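AlyGC (Glaciecola chathamensis, PDB 5GKD) acts as an alginate lyase of polysaccharide lyase family 6, probably cleaving its polysaccharide by beta-elimination with help from a bound calcium ion. Local coordinates at residues G635-M640 with T665-M670; N646-G651 with N676-I681; K669-E674 with W693-V698. All blocks are in the same frame, centred on the assembly; numbering follows the deposited sequence.

All three contacts join successive coils of the C-terminal parallel beta-helix. Along the chain the segments run 635-640, 646-651, then 665-674 and 676-681, and finally 693-698, so contacts 1 and 2 tie the same two coils and contact 3 adds the next. Contacts 1 and 3 share Lys-669 and Met-670, their centres about 12 Å apart. Contact 2 follows around the coil, its centre about 20 Å from that of contact 1 and about 15 Å from that of contact 3. In contact 1 the side chain of Gln-666 lies about 12 Å from a calcium ion. Strand 667-676 pairs with the coils before and after it, so the ladders hold adjoining coils in register.

Contact 1: G635-M640 with T665-M670; sequences GPHVVM and TQVNKM
His-637 to Met-640 and Val-667 to Met-670 pair as a parallel ladder between two coils of a parallel beta-helix, where the axes of the short strand segments approach to 4.7 Å. Three backbone bonds define the register: Val-638 N to Val-667 O (2.8 Å), Lys-669 N to Val-638 O and Met-640 N to Lys-669 O. Ahead of the strands, Pro-636 O takes Gln-666 N at 3.0 Å and, more weakly, Val-667 N. With CG anti to the carbonyl carbon (chi1 -50°) and the chain extended beyond it, Gln-666 reaches back past this point, its NE2 giving Gly-635 O a bond of 2.9 Å that lies close to the amide plane but is tilted from the carbonyl plane. An alanine here removes the NE2 donor and would probably leave the loop before cis Pro-636 less firmly held, Gly-635 O having lost that partner. On the Val-638 face, Thr-665 CG2 touches both Pro-636 CB and Val-638 CG2, each at 3.8 Å. On the other face Val-667 CG2 meets His-637 CD2 at 3.6 Å, oblique to the imidazole. That ring is fixed from outside: ND1 bonds to Glu-605 O, NE2 to His-259, and the ring stacks with Tyr-606. Backbone bonds of Val-639 with Leu-607 and Ile-609 place strand 606-610 beside 637-641, away from 667-676, while Leu-662 of strand 660-663 packs on Val-638 and Asn-668, and Met-640 spreads over Leu-660 and Ala-622.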
loop_
_atom_site.group_PDB
_atom_site.type_symbol
_atom_site.label_atom_id
_atom_site.label_comp_id
_atom_site.label_asym_id
_atom_site.label_seq_id
_atom_site.Cartn_x
_atom_site.Cartn_y
_atom_site.Cartn_z
ATOM N N GLY A 635 9.958 19.230 -7.603
ATOM C CA GLY A 635 10.024 18.089 -8.477
ATOM C C GLY A 635 8.657 17.560 -8.822
ATOM O O GLY A 635 7.650 18.078 -8.350
ATOM N N PRO A 636 8.599 16.530 -9.666
ATOM C CA PRO A 636 9.696 15.844 -10.352
ATOM C C PRO A 636 10.451 16.653 -11.410
ATOM O O PRO A 636 9.901 17.539 -12.040
ATOM C CB PRO A 636 8.995 14.662 -11.021
ATOM C CG PRO A 636 7.768 14.444 -10.219
ATOM C CD PRO A 636 7.321 15.821 -9.841
ATOM N N HIS A 637 11.733 16.341 -11.569
ATOM C CA HIS A 637 12.527 16.773 -12.710
ATOM C C HIS A 637 12.737 15.546 -13.585
ATOM O O HIS A 637 13.267 14.540 -13.110
ATOM C CB HIS A 637 13.892 17.325 -12.295
ATOM C CG HIS A 637 13.864 18.352 -11.212
ATOM N ND1 HIS A 637 13.560 18.051 -9.902
ATOM C CD2 HIS A 637 14.176 19.674 -11.233
ATOM C CE1 HIS A 637 13.652 19.150 -9.171
ATOM N NE2 HIS A 637 14.030 20.147 -9.953
ATOM N N VAL A 638 12.318 15.618 -14.840
ATOM C CA VAL A 638 12.446 14.508 -15.780
ATOM C C VAL A 638 13.348 14.955 -16.924
ATOM O O VAL A 638 13.003 15.876 -17.671
ATOM C CB VAL A 638 11.078 14.046 -16.301
ATOM C CG1 VAL A 638 11.242 12.907 -17.267
ATOM C CG2 VAL A 638 10.210 13.630 -15.140
ATOM N N VAL A 639 14.504 14.315 -17.050
ATOM C CA VAL A 639 15.544 14.723 -17.985
ATOM C C VAL A 639 15.929 13.499 -18.797
ATOM O O VAL A 639 16.403 12.511 -18.231
ATOM C CB VAL A 639 16.775 15.297 -17.265
ATOM C CG1 VAL A 639 17.914 15.510 -18.253
ATOM C CG2 VAL A 639 16.432 16.582 -16.550
ATOM N N MET A 640 15.713 13.551 -20.112
ATOM C CA MET A 640 16.018 12.418 -20.981
ATOM C C MET A 640 16.720 12.899 -22.242
ATOM O O MET A 640 16.124 13.613 -23.051
ATOM C CB MET A 640 14.757 11.639 -21.329
ATOM C CG MET A 640 14.090 11.046 -20.124
ATOM S SD MET A 640 12.915 9.761 -20.514
ATOM C CE MET A 640 12.336 9.357 -18.846
ATOM N N THR A 665 4.904 17.202 -13.583
ATOM C CA THR A 665 6.348 17.357 -13.484
ATOM C C THR A 665 6.746 18.803 -13.762
ATOM O O THR A 665 6.247 19.436 -14.692
ATOM C CB THR A 665 7.064 16.428 -14.450
ATOM O OG1 THR A 665 6.582 16.659 -15.774
ATOM C CG2 THR A 665 6.779 15.001 -14.077
ATOM N N GLN A 666 7.649 19.313 -12.941
ATOM C CA GLN A 666 7.957 20.734 -12.875
ATOM C C GLN A 666 9.118 21.136 -13.774
ATOM O O GLN A 666 9.191 22.293 -14.194
ATOM C CB GLN A 666 8.259 21.108 -11.427
ATOM C CG GLN A 666 7.164 20.600 -10.469
ATOM C CD GLN A 666 7.016 21.463 -9.244
ATOM O OE1 GLN A 666 6.965 22.691 -9.339
ATOM N NE2 GLN A 666 6.959 20.830 -8.078
ATOM N N VAL A 667 10.024 20.213 -14.078
ATOM C CA VAL A 667 11.120 20.457 -15.003
ATOM C C VAL A 667 11.190 19.279 -15.968
ATOM O O VAL A 667 11.394 18.132 -15.544
ATOM C CB VAL A 667 12.459 20.643 -14.276
ATOM C CG1 VAL A 667 13.598 20.713 -15.293
ATOM C CG2 VAL A 667 12.425 21.900 -13.396
ATOM N N ASN A 668 11.035 19.557 -17.259
ATOM C CA ASN A 668 11.035 18.519 -18.282
ATOM C C ASN A 668 12.017 18.902 -19.374
ATOM O O ASN A 668 11.898 19.981 -19.962
ATOM C CB ASN A 668 9.642 18.332 -18.874
ATOM C CG ASN A 668 8.598 18.067 -17.821
ATOM O OD1 ASN A 668 8.540 16.979 -17.273
ATOM N ND2 ASN A 668 7.763 19.055 -17.539
ATOM N N LYS A 669 12.977 18.022 -19.652
ATOM C CA LYS A 669 13.989 18.267 -20.678
ATOM C C LYS A 669 14.188 16.990 -21.488
ATOM O O LYS A 669 14.736 16.011 -20.975
ATOM C CB LYS A 669 15.301 18.732 -20.045
ATOM C CG LYS A 669 16.459 18.937 -21.025
ATOM C CD LYS A 669 17.693 19.534 -20.318
ATOM C CE LYS A 669 18.990 19.228 -21.076
ATOM N NZ LYS A 669 20.129 18.870 -20.147
ATOM N N MET A 670 13.748 16.995 -22.746
ATOM C CA MET A 670 13.946 15.869 -23.658
ATOM C C MET A 670 14.715 16.348 -24.881
ATOM O O MET A 670 14.206 17.158 -25.660
ATOM C CB MET A 670 12.616 15.246 -24.084
ATOM C CG MET A 670 12.084 14.115 -23.194
ATOM S SD MET A 670 11.503 14.660 -21.583
ATOM C CE MET A 670 10.566 16.064 -22.033
#

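Contact 2: N646-G651 with N676-I681; sequences NEVGKG and NNSAPI
Asn-646 and Asn-676 adopt nearly the same first torsion, each CG anti to its carbonyl carbon (chi1 -52° and -55°), which sets both CG atoms off alike; with the two residues paired in parallel register, the side chains lie side by side, pointing the same way. Asn-676 ND2 then donates to Asn-646 OD1 at 3.1 Å, within its own amide plane though tilted from the other carbonyl plane. Lys-650, bent at chi2 and chi3, folds back over the corner, where NZ meets Asn-677 O at 2.8 Å from above the carbonyl plane. The same NZ forms a salt bridge with Glu-647 OE1 at 2.6 Å.

Backbone pairing is replaced in part by a hydroxyl. Glu-647 N bonds to Asn-676 O, but Val-648 N turns to Ser-678 OG at 3.0 Å. Past the corner Ala-679 N closes on Val-648 O at 2.8 Å.

Similar backbone turns at Glu-647 and Asn-677, phi near 50° in both, thus stack coil on coil. The buried hydroxyl of Ser-678 accepts from Val-648 N of one coil and donates to Asn-676 O of the next, from above that carbonyl's plane. The charge of Lys-650 is probably balanced by the carboxylate of Glu-647, while Asn-677 O accepts from the same NZ.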
loop_
_atom_site.group_PDB
_atom_site.type_symbol
_atom_site.label_atom_id
_atom_site.label_comp_id
_atom_site.label_asym_id
_atom_site.label_seq_id
_atom_site.Cartn_x
_atom_site.Cartn_y
_atom_site.Cartn_z
ATOM N N ASN A 646 12.915 2.355 -29.490
ATOM C CA ASN A 646 12.293 1.651 -30.612
ATOM C C ASN A 646 11.091 0.842 -30.152
ATOM O O ASN A 646 11.182 0.088 -29.178
ATOM C CB ASN A 646 13.266 0.694 -31.322
ATOM C CG ASN A 646 14.567 1.355 -31.726
ATOM O OD1 ASN A 646 14.624 2.088 -32.718
ATOM N ND2 ASN A 646 15.637 1.056 -30.989
ATOM N N GLU A 647 9.985 0.966 -30.882
ATOM C CA GLU A 647 8.774 0.173 -30.644
ATOM C C GLU A 647 8.369 0.217 -29.166
ATOM O O GLU A 647 8.318 -0.797 -28.473
ATOM C CB GLU A 647 8.975 -1.269 -31.115
ATOM C CG GLU A 647 9.360 -1.430 -32.581
ATOM C CD GLU A 647 8.166 -1.377 -33.526
ATOM O OE1 GLU A 647 7.006 -1.300 -33.053
ATOM O OE2 GLU A 647 8.389 -1.435 -34.756
ATOM N N VAL A 648 8.076 1.424 -28.689
ATOM C CA VAL A 648 7.840 1.675 -27.271
ATOM C C VAL A 648 6.423 2.203 -27.076
ATOM O O VAL A 648 5.971 3.079 -27.821
ATOM C CB VAL A 648 8.873 2.664 -26.700
ATOM C CG1 VAL A 648 8.487 3.079 -25.297
ATOM C CG2 VAL A 648 10.253 2.050 -26.716
ATOM N N GLY A 649 5.723 1.662 -26.081
ATOM C CA GLY A 649 4.496 2.256 -25.592
ATOM C C GLY A 649 3.208 1.818 -26.251
ATOM O O GLY A 649 2.147 2.326 -25.879
ATOM N N LYS A 650 3.247 0.883 -27.197
ATOM C CA LYS A 650 2.064 0.577 -27.990
ATOM C C LYS A 650 1.296 -0.641 -27.501
ATOM O O LYS A 650 0.318 -1.028 -28.135
ATOM C CB LYS A 650 2.459 0.389 -29.462
ATOM C CG LYS A 650 2.645 1.707 -30.204
ATOM C CD LYS A 650 3.860 1.690 -31.105
ATOM C CE LYS A 650 3.749 0.634 -32.192
ATOM N NZ LYS A 650 5.043 0.448 -32.905
ATOM N N GLY A 651 1.703 -1.252 -26.395
ATOM C CA GLY A 651 0.984 -2.413 -25.908
ATOM C C GLY A 651 -0.459 -2.088 -25.573
ATOM O O GLY A 651 -0.790 -0.992 -25.126
ATOM N N ASN A 676 11.335 6.017 -32.362
ATOM C CA ASN A 676 11.069 5.289 -33.595
ATOM C C ASN A 676 9.894 4.342 -33.403
ATOM O O ASN A 676 9.938 3.458 -32.543
ATOM C CB ASN A 676 12.313 4.524 -34.045
ATOM C CG ASN A 676 13.524 5.435 -34.197
ATOM O OD1 ASN A 676 13.386 6.599 -34.556
ATOM N ND2 ASN A 676 14.706 4.912 -33.916
ATOM N N ASN A 677 8.851 4.532 -34.208
ATOM C CA ASN A 677 7.697 3.643 -34.251
ATOM C C ASN A 677 7.137 3.402 -32.854
ATOM O O ASN A 677 7.050 2.268 -32.377
ATOM C CB ASN A 677 8.076 2.329 -34.929
ATOM C CG ASN A 677 8.719 2.549 -36.290
ATOM O OD1 ASN A 677 8.162 3.250 -37.142
ATOM N ND2 ASN A 677 9.904 1.980 -36.490
ATOM N N SER A 678 6.765 4.495 -32.194
ATOM C CA SER A 678 6.423 4.439 -30.779
ATOM C C SER A 678 5.203 5.304 -30.486
ATOM O O SER A 678 4.732 6.077 -31.322
ATOM C CB SER A 678 7.602 4.877 -29.909
ATOM O OG SER A 678 8.734 4.036 -30.099
ATOM N N ALA A 679 4.682 5.141 -29.281
ATOM C CA ALA A 679 3.613 5.984 -28.804
ATOM C C ALA A 679 4.174 7.365 -28.459
ATOM O O ALA A 679 5.366 7.509 -28.193
ATOM C CB ALA A 679 2.942 5.330 -27.593
ATOM N N PRO A 680 3.335 8.394 -28.472
ATOM C CA PRO A 680 3.835 9.765 -28.295
ATOM C C PRO A 680 4.261 10.062 -26.859
ATOM O O PRO A 680 3.988 9.318 -25.915
ATOM C CB PRO A 680 2.630 10.612 -28.692
ATOM C CG PRO A 680 1.460 9.753 -28.348
ATOM C CD PRO A 680 1.883 8.373 -28.728
ATOM N N ILE A 681 4.969 11.177 -26.718
ATOM C CA ILE A 681 5.196 11.817 -25.429
ATOM C C ILE A 681 3.950 12.614 -25.064
ATOM O O ILE A 681 3.375 13.293 -25.917
ATOM C CB ILE A 681 6.427 12.739 -25.507
ATOM C CG1 ILE A 681 7.691 11.942 -25.798
ATOM C CG2 ILE A 681 6.573 13.567 -24.239
ATOM C CD1 ILE A 681 8.855 12.846 -26.178
#

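Contact 3: K669-E674 with W693-V698; sequences KMTTNE and WVTGNV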
loop_
_atom_site.group_PDB
_atom_site.type_symbol
_atom_site.label_atom_id
_atom_site.label_comp_id
_atom_site.label_asym_id
_atom_site.label_seq_id
_atom_site.Cartn_x
_atom_site.Cartn_y
_atom_site.Cartn_z
ATOM N N LYS A 669 12.977 18.022 -19.652
ATOM C CA LYS A 669 13.989 18.267 -20.678
ATOM C C LYS A 669 14.188 16.990 -21.488
ATOM O O LYS A 669 14.736 16.011 -20.975
ATOM C CB LYS A 669 15.301 18.732 -20.045
ATOM C CG LYS A 669 16.459 18.937 -21.025
ATOM C CD LYS A 669 17.693 19.534 -20.318
ATOM C CE LYS A 669 18.990 19.228 -21.076
ATOM N NZ LYS A 669 20.129 18.870 -20.147
ATOM N N MET A 670 13.748 16.995 -22.746
ATOM C CA MET A 670 13.946 15.869 -23.658
ATOM C C MET A 670 14.715 16.348 -24.881
ATOM O O MET A 670 14.206 17.158 -25.660
ATOM C CB MET A 670 12.616 15.246 -24.084
ATOM C CG MET A 670 12.084 14.115 -23.194
ATOM S SD MET A 670 11.503 14.660 -21.583
ATOM C CE MET A 670 10.566 16.064 -22.033
ATOM N N THR A 671 15.913 15.804 -25.077
ATOM C CA THR A 671 16.906 16.381 -25.973
ATOM C C THR A 671 17.620 15.277 -26.742
ATOM O O THR A 671 18.081 14.308 -26.142
ATOM C CB THR A 671 17.901 17.220 -25.148
ATOM O OG1 THR A 671 17.516 18.597 -25.177
ATOM C CG2 THR A 671 19.329 17.059 -25.600
ATOM N N THR A 672 17.670 15.401 -28.068
ATOM C CA THR A 672 18.546 14.576 -28.896
ATOM C C THR A 672 18.199 13.088 -28.784
ATOM O O THR A 672 19.075 12.222 -28.797
ATOM C CB THR A 672 20.020 14.819 -28.539
ATOM O OG1 THR A 672 20.231 16.218 -28.353
ATOM C CG2 THR A 672 20.945 14.359 -29.648
ATOM N N ASN A 673 16.917 12.781 -28.672
ATOM C CA ASN A 673 16.473 11.398 -28.635
ATOM C C ASN A 673 15.940 10.992 -30.004
ATOM O O ASN A 673 15.629 11.829 -30.843
ATOM C CB ASN A 673 15.372 11.181 -27.588
ATOM C CG ASN A 673 15.760 11.671 -26.198
ATOM O OD1 ASN A 673 16.525 11.025 -25.495
ATOM N ND2 ASN A 673 15.200 12.809 -25.792
ATOM N N GLU A 674 15.820 9.684 -30.208
ATOM C CA GLU A 674 15.054 9.115 -31.311
ATOM C C GLU A 674 13.870 8.336 -30.750
ATOM O O GLU A 674 14.047 7.441 -29.916
ATOM C CB GLU A 674 15.916 8.188 -32.173
ATOM C CG GLU A 674 17.202 8.794 -32.709
ATOM C CD GLU A 674 18.031 7.776 -33.501
ATOM O OE1 GLU A 674 17.472 6.724 -33.900
ATOM O OE2 GLU A 674 19.241 8.025 -33.710
ATOM N N TRP A 693 11.202 21.651 -22.129
ATOM C CA TRP A 693 12.024 21.840 -23.328
ATOM C C TRP A 693 12.158 20.505 -24.050
ATOM O O TRP A 693 12.770 19.576 -23.524
ATOM C CB TRP A 693 13.414 22.375 -22.996
ATOM C CG TRP A 693 13.413 23.790 -22.671
ATOM C CD1 TRP A 693 13.317 24.841 -23.544
ATOM C CD2 TRP A 693 13.502 24.354 -21.365
ATOM N NE1 TRP A 693 13.336 26.027 -22.853
ATOM C CE2 TRP A 693 13.453 25.756 -21.513
ATOM C CE3 TRP A 693 13.625 23.812 -20.081
ATOM C CZ2 TRP A 693 13.519 26.622 -20.423
ATOM C CZ3 TRP A 693 13.695 24.671 -19.002
ATOM C CH2 TRP A 693 13.639 26.059 -19.180
ATOM N N VAL A 694 11.607 20.422 -25.257
ATOM C CA VAL A 694 11.667 19.214 -26.075
ATOM C C VAL A 694 12.245 19.638 -27.417
ATOM O O VAL A 694 11.514 20.109 -28.293
ATOM C CB VAL A 694 10.295 18.554 -26.249
ATOM C CG1 VAL A 694 10.420 17.325 -27.130
ATOM C CG2 VAL A 694 9.709 18.199 -24.893
ATOM N N THR A 695 13.558 19.481 -27.581
ATOM C CA THR A 695 14.258 19.983 -28.752
ATOM C C THR A 695 15.254 18.953 -29.253
ATOM O O THR A 695 15.788 18.153 -28.482
ATOM C CB THR A 695 15.001 21.301 -28.454
ATOM O OG1 THR A 695 16.019 21.065 -27.479
ATOM C CG2 THR A 695 14.030 22.364 -27.936
ATOM N N GLY A 696 15.505 18.989 -30.560
ATOM C CA GLY A 696 16.537 18.158 -31.146
ATOM C C GLY A 696 16.197 16.693 -31.278
ATOM O O GLY A 696 17.096 15.884 -31.524
ATOM N N ASN A 697 14.928 16.320 -31.153
ATOM C CA ASN A 697 14.556 14.913 -31.206
ATOM C C ASN A 697 14.112 14.513 -32.613
ATOM O O ASN A 697 13.724 15.345 -33.433
ATOM C CB ASN A 697 13.439 14.604 -30.199
ATOM C CG ASN A 697 13.794 15.039 -28.773
ATOM O OD1 ASN A 697 14.436 14.293 -28.033
ATOM N ND2 ASN A 697 13.389 16.267 -28.395
ATOM N N VAL A 698 14.168 13.214 -32.883
ATOM C CA VAL A 698 13.593 12.635 -34.090
ATOM C C VAL A 698 12.371 11.821 -33.696
ATOM O O VAL A 698 12.473 10.888 -32.888
ATOM C CB VAL A 698 14.607 11.763 -34.846
ATOM C CG1 VAL A 698 13.929 11.080 -36.003
ATOM C CG2 VAL A 698 15.790 12.598 -35.316
#
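Asn-673 and Asn-697 set their amides side by side, pointing the same way, with planes only 9° apart. At the edge of the Asn-697 amide, ND2 donates in its own plane to Met-670 O at 3.0 Å, in a nearly straight bond (174°) that approaches from above the plane of that carbonyl. Its OD1 takes two donors: Asn-673 ND2 at 2.8 Å, close to the line of the C=O bond, and Asn-673 N at 3.0 Å, which sits above the carbonyl plane. Both residues hold CG anti to the carbonyl carbon (chi1 -54°), the shared torsion that starts the two chains in parallel. This is a rung of an asparagine ladder at a turn of the beta-helix: Asn-673 OD1 bonds to Asn-643 ND2 on one neighbouring coil, and Asn-723 meets the backbone of Asn-697 and Val-694 on the other.

Before the turn the strands pair in parallel, Met-670 N bonding to Trp-693 O at 2.9 Å. Met-670 O accepts Thr-695 N as well as the Asn-697 amide. Beyond the turn Val-698 N resumes the pairing with Asn-673 O at 2.9 Å. On the inner face the thioether of Met-670, bent at chi2 and chi3, brings CE to Val-694 CG2 at 3.7 Å, and Phe-683 of strand 681-685 touches both.

The buried amides therefore supplement backbone pairing, which at the turn is down to a weak bond from Thr-672 N to Thr-695 O: through Asn-697, Met-670 O gains a second donor, Asn-673 N finds an acceptor, and OD1 itself is gripped twice.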